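Local coordinates for protein type IV pilin structural subunit (Pseudomonas aeruginosa, PDB 3JYZ) that probably assembles into the type IV pilus of the bacterium, as the pilin subunit from which the surface filament is built, at residues 10-24 against 43-57. Residues are numbered along the deposited sequence; the frame is centred on the assembly and turned at random.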
loop_
_atom_site.group_PDB
_atom_site.type_symbol
_atom_site.label_atom_id
_atom_site.label_comp_id
_atom_site.label_asym_id
_atom_site.label_seq_id
_atom_site.Cartn_x
_atom_site.Cartn_y
_atom_site.Cartn_z
ATOM N N ARG A 10 4.940 3.084 15.049
ATOM C CA ARG A 10 4.553 4.268 14.293
ATOM C C ARG A 10 4.333 3.957 12.812
ATOM O O ARG A 10 3.409 4.484 12.195
ATOM C CB ARG A 10 5.562 5.400 14.508
ATOM C CG ARG A 10 5.540 5.895 15.948
ATOM C CD ARG A 10 6.702 6.806 16.285
ATOM N NE ARG A 10 6.703 7.125 17.708
ATOM C CZ ARG A 10 7.639 7.850 18.315
ATOM N NH1 ARG A 10 8.655 8.344 17.625
ATOM N NH2 ARG A 10 7.550 8.080 19.620
ATOM N N VAL A 11 5.162 3.077 12.253
ATOM C CA VAL A 11 4.958 2.614 10.881
ATOM C C VAL A 11 3.620 1.867 10.758
ATOM O O VAL A 11 2.897 2.032 9.776
ATOM C CB VAL A 11 6.147 1.747 10.388
ATOM C CG1 VAL A 11 5.841 1.152 9.025
ATOM C CG2 VAL A 11 7.420 2.583 10.327
ATOM N N SER A 12 3.277 1.072 11.766
ATOM C CA SER A 12 1.977 0.390 11.771
ATOM C C SER A 12 0.795 1.355 11.703
ATOM O O SER A 12 -0.221 1.036 11.080
ATOM C CB SER A 12 1.841 -0.525 12.989
ATOM O OG SER A 12 2.614 -1.698 12.810
ATOM N N GLU A 13 0.916 2.490 12.345
ATOM C CA GLU A 13 -0.125 3.483 12.194
ATOM C C GLU A 13 -0.434 3.841 10.809
ATOM O O GLU A 13 -1.554 4.034 10.510
ATOM C CB GLU A 13 0.200 4.728 13.034
ATOM C CG GLU A 13 0.133 4.363 14.500
ATOM C CD GLU A 13 -0.898 5.161 15.312
ATOM O OE1 GLU A 13 -1.873 4.562 15.881
ATOM O OE2 GLU A 13 -0.679 6.418 15.384
ATOM N N GLY A 14 0.582 3.975 9.949
ATOM C CA GLY A 14 0.394 4.272 8.542
ATOM C C GLY A 14 -0.412 3.221 7.809
ATOM O O GLY A 14 -1.181 3.523 6.895
ATOM N N LEU A 15 -0.226 1.966 8.189
ATOM C CA LEU A 15 -0.971 0.887 7.563
ATOM C C LEU A 15 -2.452 1.045 7.870
ATOM O O LEU A 15 -3.302 0.846 7.009
ATOM C CB LEU A 15 -0.443 -0.471 8.031
ATOM C CG LEU A 15 0.976 -0.770 7.541
ATOM C CD1 LEU A 15 1.476 -2.067 8.154
ATOM C CD2 LEU A 15 1.003 -0.864 6.022
ATOM N N VAL A 16 -2.758 1.423 9.103
ATOM C CA VAL A 16 -4.144 1.627 9.497
ATOM C C VAL A 16 -4.756 2.791 8.699
ATOM O O VAL A 16 -5.919 2.747 8.288
ATOM C CB VAL A 16 -4.247 1.864 11.018
ATOM C CG1 VAL A 16 -5.668 2.238 11.406
ATOM C CG2 VAL A 16 -3.792 0.621 11.765
ATOM N N LEU A 17 -3.955 3.819 8.451
ATOM C CA LEU A 17 -4.383 4.980 7.674
ATOM C C LEU A 17 -4.728 4.632 6.212
ATOM O O LEU A 17 -5.515 5.326 5.564
ATOM C CB LEU A 17 -3.275 6.043 7.734
ATOM C CG LEU A 17 -3.562 7.548 7.725
ATOM C CD1 LEU A 17 -4.476 7.979 8.863
ATOM C CD2 LEU A 17 -2.256 8.332 7.770
ATOM N N ALA A 18 -4.144 3.554 5.694
ATOM C CA ALA A 18 -4.433 3.102 4.336
ATOM C C ALA A 18 -5.678 2.213 4.215
ATOM O O ALA A 18 -6.150 1.937 3.110
ATOM C CB ALA A 18 -3.215 2.382 3.746
ATOM N N GLU A 19 -6.212 1.752 5.340
ATOM C CA GLU A 19 -7.355 0.841 5.287
ATOM C C GLU A 19 -8.559 1.394 4.510
ATOM O O GLU A 19 -9.199 0.662 3.761
ATOM C CB GLU A 19 -7.764 0.392 6.693
ATOM C CG GLU A 19 -6.816 -0.625 7.307
ATOM C CD GLU A 19 -6.679 -1.893 6.467
ATOM O OE1 GLU A 19 -7.674 -2.310 5.830
ATOM O OE2 GLU A 19 -5.578 -2.485 6.448
ATOM N N PRO A 20 -8.887 2.684 4.683
ATOM C CA PRO A 20 -10.024 3.193 3.905
ATOM C C PRO A 20 -9.774 3.207 2.388
ATOM O O PRO A 20 -10.726 3.166 1.602
ATOM C CB PRO A 20 -10.210 4.619 4.443
ATOM C CG PRO A 20 -9.632 4.577 5.813
ATOM C CD PRO A 20 -8.457 3.645 5.714
ATOM N N ALA A 21 -8.515 3.263 1.974
ATOM C CA ALA A 21 -8.195 3.179 0.550
ATOM C C ALA A 21 -8.450 1.770 0.029
ATOM O O ALA A 21 -8.995 1.594 -1.065
ATOM C CB ALA A 21 -6.742 3.604 0.294
ATOM N N LYS A 22 -8.055 0.764 0.803
ATOM C CA LYS A 22 -8.347 -0.623 0.442
ATOM C C LYS A 22 -9.850 -0.828 0.323
ATOM O O LYS A 22 -10.328 -1.480 -0.613
ATOM C CB LYS A 22 -7.787 -1.579 1.492
ATOM C CG LYS A 22 -6.265 -1.620 1.551
ATOM C CD LYS A 22 -5.834 -2.690 2.539
ATOM C CE LYS A 22 -4.327 -2.834 2.611
ATOM N NZ LYS A 22 -3.976 -3.890 3.608
ATOM N N LEU A 23 -10.593 -0.272 1.272
ATOM C CA LEU A 23 -12.043 -0.404 1.274
ATOM C C LEU A 23 -12.644 0.260 0.044
ATOM O O LEU A 23 -13.505 -0.324 -0.614
ATOM C CB LEU A 23 -12.641 0.208 2.542
ATOM C CG LEU A 23 -14.151 0.024 2.721
ATOM C CD1 LEU A 23 -14.529 -1.458 2.705
ATOM C CD2 LEU A 23 -14.615 0.697 4.006
HETATM N N MSE A 24 -12.194 1.478 -0.267
HETATM C CA MSE A 24 -12.694 2.195 -1.442
HETATM C C MSE A 24 -12.435 1.419 -2.730
HETATM O O MSE A 24 -13.283 1.361 -3.612
HETATM C CB MSE A 24 -12.086 3.599 -1.551
HETATM C CG MSE A 24 -12.441 4.320 -2.862
HETATM SE SE MSE A 24 -11.685 6.134 -2.988
HETATM C CE MSE A 24 -12.576 6.920 -1.413
ATOM N N TRP A 43 -9.513 9.147 -4.326
ATOM C CA TRP A 43 -8.642 8.969 -3.173
ATOM C C TRP A 43 -7.547 10.038 -3.107
ATOM O O TRP A 43 -7.331 10.670 -2.064
ATOM C CB TRP A 43 -7.985 7.574 -3.160
ATOM C CG TRP A 43 -7.081 7.457 -1.981
ATOM C CD1 TRP A 43 -5.736 7.681 -1.947
ATOM C CD2 TRP A 43 -7.479 7.159 -0.644
ATOM N NE1 TRP A 43 -5.268 7.521 -0.658
ATOM C CE2 TRP A 43 -6.319 7.207 0.158
ATOM C CE3 TRP A 43 -8.708 6.855 -0.048
ATOM C CZ2 TRP A 43 -6.355 6.948 1.530
ATOM C CZ3 TRP A 43 -8.741 6.604 1.315
ATOM C CH2 TRP A 43 -7.569 6.653 2.089
ATOM N N ASN A 44 -6.845 10.225 -4.220
ATOM C CA ASN A 44 -5.662 11.085 -4.236
ATOM C C ASN A 44 -5.989 12.550 -3.970
ATOM O O ASN A 44 -5.121 13.293 -3.524
ATOM C CB ASN A 44 -4.884 10.938 -5.551
ATOM C CG ASN A 44 -4.129 9.621 -5.644
ATOM O OD1 ASN A 44 -3.661 9.233 -6.721
ATOM N ND2 ASN A 44 -3.999 8.939 -4.524
ATOM N N GLN A 45 -7.241 12.954 -4.199
ATOM C CA GLN A 45 -7.632 14.351 -4.003
ATOM C C GLN A 45 -7.777 14.711 -2.537
ATOM O O GLN A 45 -7.687 15.877 -2.170
ATOM C CB GLN A 45 -8.916 14.668 -4.777
ATOM C CG GLN A 45 -8.701 14.443 -6.252
ATOM C CD GLN A 45 -9.749 15.051 -7.152
ATOM O OE1 GLN A 45 -9.419 15.590 -8.216
ATOM N NE2 GLN A 45 -11.016 14.949 -6.756
ATOM N N GLN A 46 -7.975 13.690 -1.724
ATOM C CA GLN A 46 -8.124 13.858 -0.274
ATOM C C GLN A 46 -6.906 14.483 0.356
ATOM O O GLN A 46 -5.883 14.408 -0.194
ATOM C CB GLN A 46 -8.413 12.498 0.381
ATOM C CG GLN A 46 -9.690 11.839 -0.114
ATOM C CD GLN A 46 -9.891 10.447 0.392
ATOM O OE1 GLN A 46 -10.914 9.885 0.190
ATOM N NE2 GLN A 46 -8.911 9.911 1.053
ATOM N N SER A 47 -7.092 15.090 1.531
ATOM C CA SER A 47 -5.967 15.526 2.356
ATOM C C SER A 47 -4.977 16.370 1.565
ATOM O O SER A 47 -3.768 16.129 1.596
ATOM C CB SER A 47 -5.258 14.313 2.971
ATOM O OG SER A 47 -4.531 14.700 4.124
ATOM N N ASN A 48 -5.505 17.367 0.862
ATOM C CA ASN A 48 -4.671 18.303 0.105
ATOM C C ASN A 48 -3.827 17.589 -0.936
ATOM O O ASN A 48 -2.641 17.873 -1.111
ATOM C CB ASN A 48 -3.811 19.140 1.050
ATOM C CG ASN A 48 -4.648 19.961 2.015
ATOM O OD1 ASN A 48 -4.468 19.879 3.235
ATOM N ND2 ASN A 48 -5.589 20.727 1.480
ATOM N N ASN A 49 -4.476 16.652 -1.620
ATOM C CA ASN A 49 -3.859 15.854 -2.679
ATOM C C ASN A 49 -2.737 14.942 -2.213
ATOM O O ASN A 49 -1.909 14.512 -3.014
ATOM C CB ASN A 49 -3.434 16.735 -3.853
ATOM C CG ASN A 49 -4.609 17.469 -4.455
ATOM O OD1 ASN A 49 -5.257 16.973 -5.386
ATOM N ND2 ASN A 49 -4.925 18.629 -3.901
ATOM N N LEU A 50 -2.753 14.617 -0.921
ATOM C CA LEU A 50 -1.830 13.633 -0.349
ATOM C C LEU A 50 -2.525 12.326 0.072
ATOM O O LEU A 50 -1.874 11.410 0.587
ATOM C CB LEU A 50 -1.065 14.234 0.839
ATOM C CG LEU A 50 -0.205 15.464 0.516
ATOM C CD1 LEU A 50 0.641 15.880 1.724
ATOM C CD2 LEU A 50 0.682 15.193 -0.695
ATOM N N GLY A 51 -3.837 12.242 -0.146
ATOM C CA GLY A 51 -4.567 11.007 0.102
ATOM C C GLY A 51 -4.971 10.838 1.554
ATOM O O GLY A 51 -6.152 10.768 1.880
ATOM N N ALA A 52 -3.971 10.751 2.424
ATOM C CA ALA A 52 -4.184 10.721 3.863
ATOM C C ALA A 52 -2.886 11.137 4.519
ATOM O O ALA A 52 -1.815 10.997 3.931
ATOM C CB ALA A 52 -4.592 9.318 4.319
ATOM N N SER A 53 -2.972 11.656 5.738
ATOM C CA SER A 53 -1.772 12.085 6.432
ATOM C C SER A 53 -2.016 12.146 7.936
ATOM O O SER A 53 -3.159 12.079 8.395
ATOM C CB SER A 53 -1.336 13.449 5.917
ATOM O OG SER A 53 -2.282 14.424 6.299
ATOM N N SER A 54 -0.931 12.270 8.690
ATOM C CA SER A 54 -1.001 12.306 10.143
ATOM C C SER A 54 0.329 12.833 10.637
ATOM O O SER A 54 1.181 13.210 9.846
ATOM C CB SER A 54 -1.227 10.897 10.689
ATOM O OG SER A 54 -0.076 10.099 10.482
ATOM N N LYS A 55 0.559 12.795 11.918
ATOM C CA LYS A 55 1.844 13.199 12.413
ATOM C C LYS A 55 2.986 12.358 11.848
ATOM O O LYS A 55 3.972 12.846 11.598
ATOM C CB LYS A 55 1.896 13.139 13.970
ATOM C CG LYS A 55 3.233 13.499 14.523
ATOM C CD LYS A 55 3.206 13.533 16.053
ATOM C CE LYS A 55 4.605 13.680 16.614
ATOM N NZ LYS A 55 4.637 14.063 18.028
ATOM N N TYR A 56 2.703 11.174 11.536
ATOM C CA TYR A 56 3.731 10.215 11.154
ATOM C C TYR A 56 3.678 9.918 9.658
ATOM O O TYR A 56 4.663 9.400 9.216
ATOM C CB TYR A 56 3.582 8.919 11.952
ATOM C CG TYR A 56 3.795 9.088 13.440
ATOM C CD1 TYR A 56 4.825 9.885 13.927
ATOM C CD2 TYR A 56 2.967 8.452 14.354
ATOM C CE1 TYR A 56 5.021 10.041 15.285
ATOM C CE2 TYR A 56 3.159 8.602 15.716
ATOM C CZ TYR A 56 4.186 9.398 16.176
ATOM O OH TYR A 56 4.383 9.551 17.529
ATOM N N VAL A 57 2.635 10.203 8.999
ATOM C CA VAL A 57 2.451 9.894 7.602
ATOM C C VAL A 57 2.326 11.150 6.751
ATOM O O VAL A 57 1.508 11.921 7.002
ATOM C CB VAL A 57 1.246 9.022 7.396
ATOM C CG1 VAL A 57 1.045 8.714 5.935
ATOM C CG2 VAL A 57 1.465 7.768 8.162
#
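Ala21 and Trp43 meet where the long N-terminal helix of the type IV pilin fold, 4-28, rests on the alpha-beta loop, the connection from that helix to the antiparallel sheet; the pair illustrates how an aromatic ring on helix 33-49 can pack against the long helix. Two CH-pi contacts lie near the ends of the interface. In the first, Ala21 CB stands 3.4 Å from the centroid of the Trp43 six-membered ring, only 5° off its normal. With CG anti to the backbone N (chi1 179°) and the ring turned about chi2, Trp43 presents an indole face to Ala21, while NE1 is satisfied by Val60 O of strand 57-62. In the second, the extended side chain of Arg10 runs over a face of Tyr56, its CG 3.9 Å from the ring centroid. The guanidinium and ring planes lie 12° apart, and Tyr56 OH sits over the guanidinium face, a poor angle for a hydrogen bond from NE.

Apolar packing fills the stretch between. Leu17 reaches tip to tip toward Val57, CD2 to CB 3.6 Å, and its CG touches Ala52 CB; Gly14 lets Val57 CG2 come to 3.7 Å from its CA. Beyond the indole, selenomethionine Met24 bends at its last torsion, with SE beside Trp43 CB and CE near the ring edge.

Within 43-57, polar bonds tie neighbouring parts together. Ser54 OG accepts from the backbone N of Tyr56 and Val57, an ST turn and ST motif. Across the Trp43 face opposite Ala21, Gln46 NE2 donates to Gly51 O at 3.0 Å, with that oxygen lying in the Gln46 amide plane.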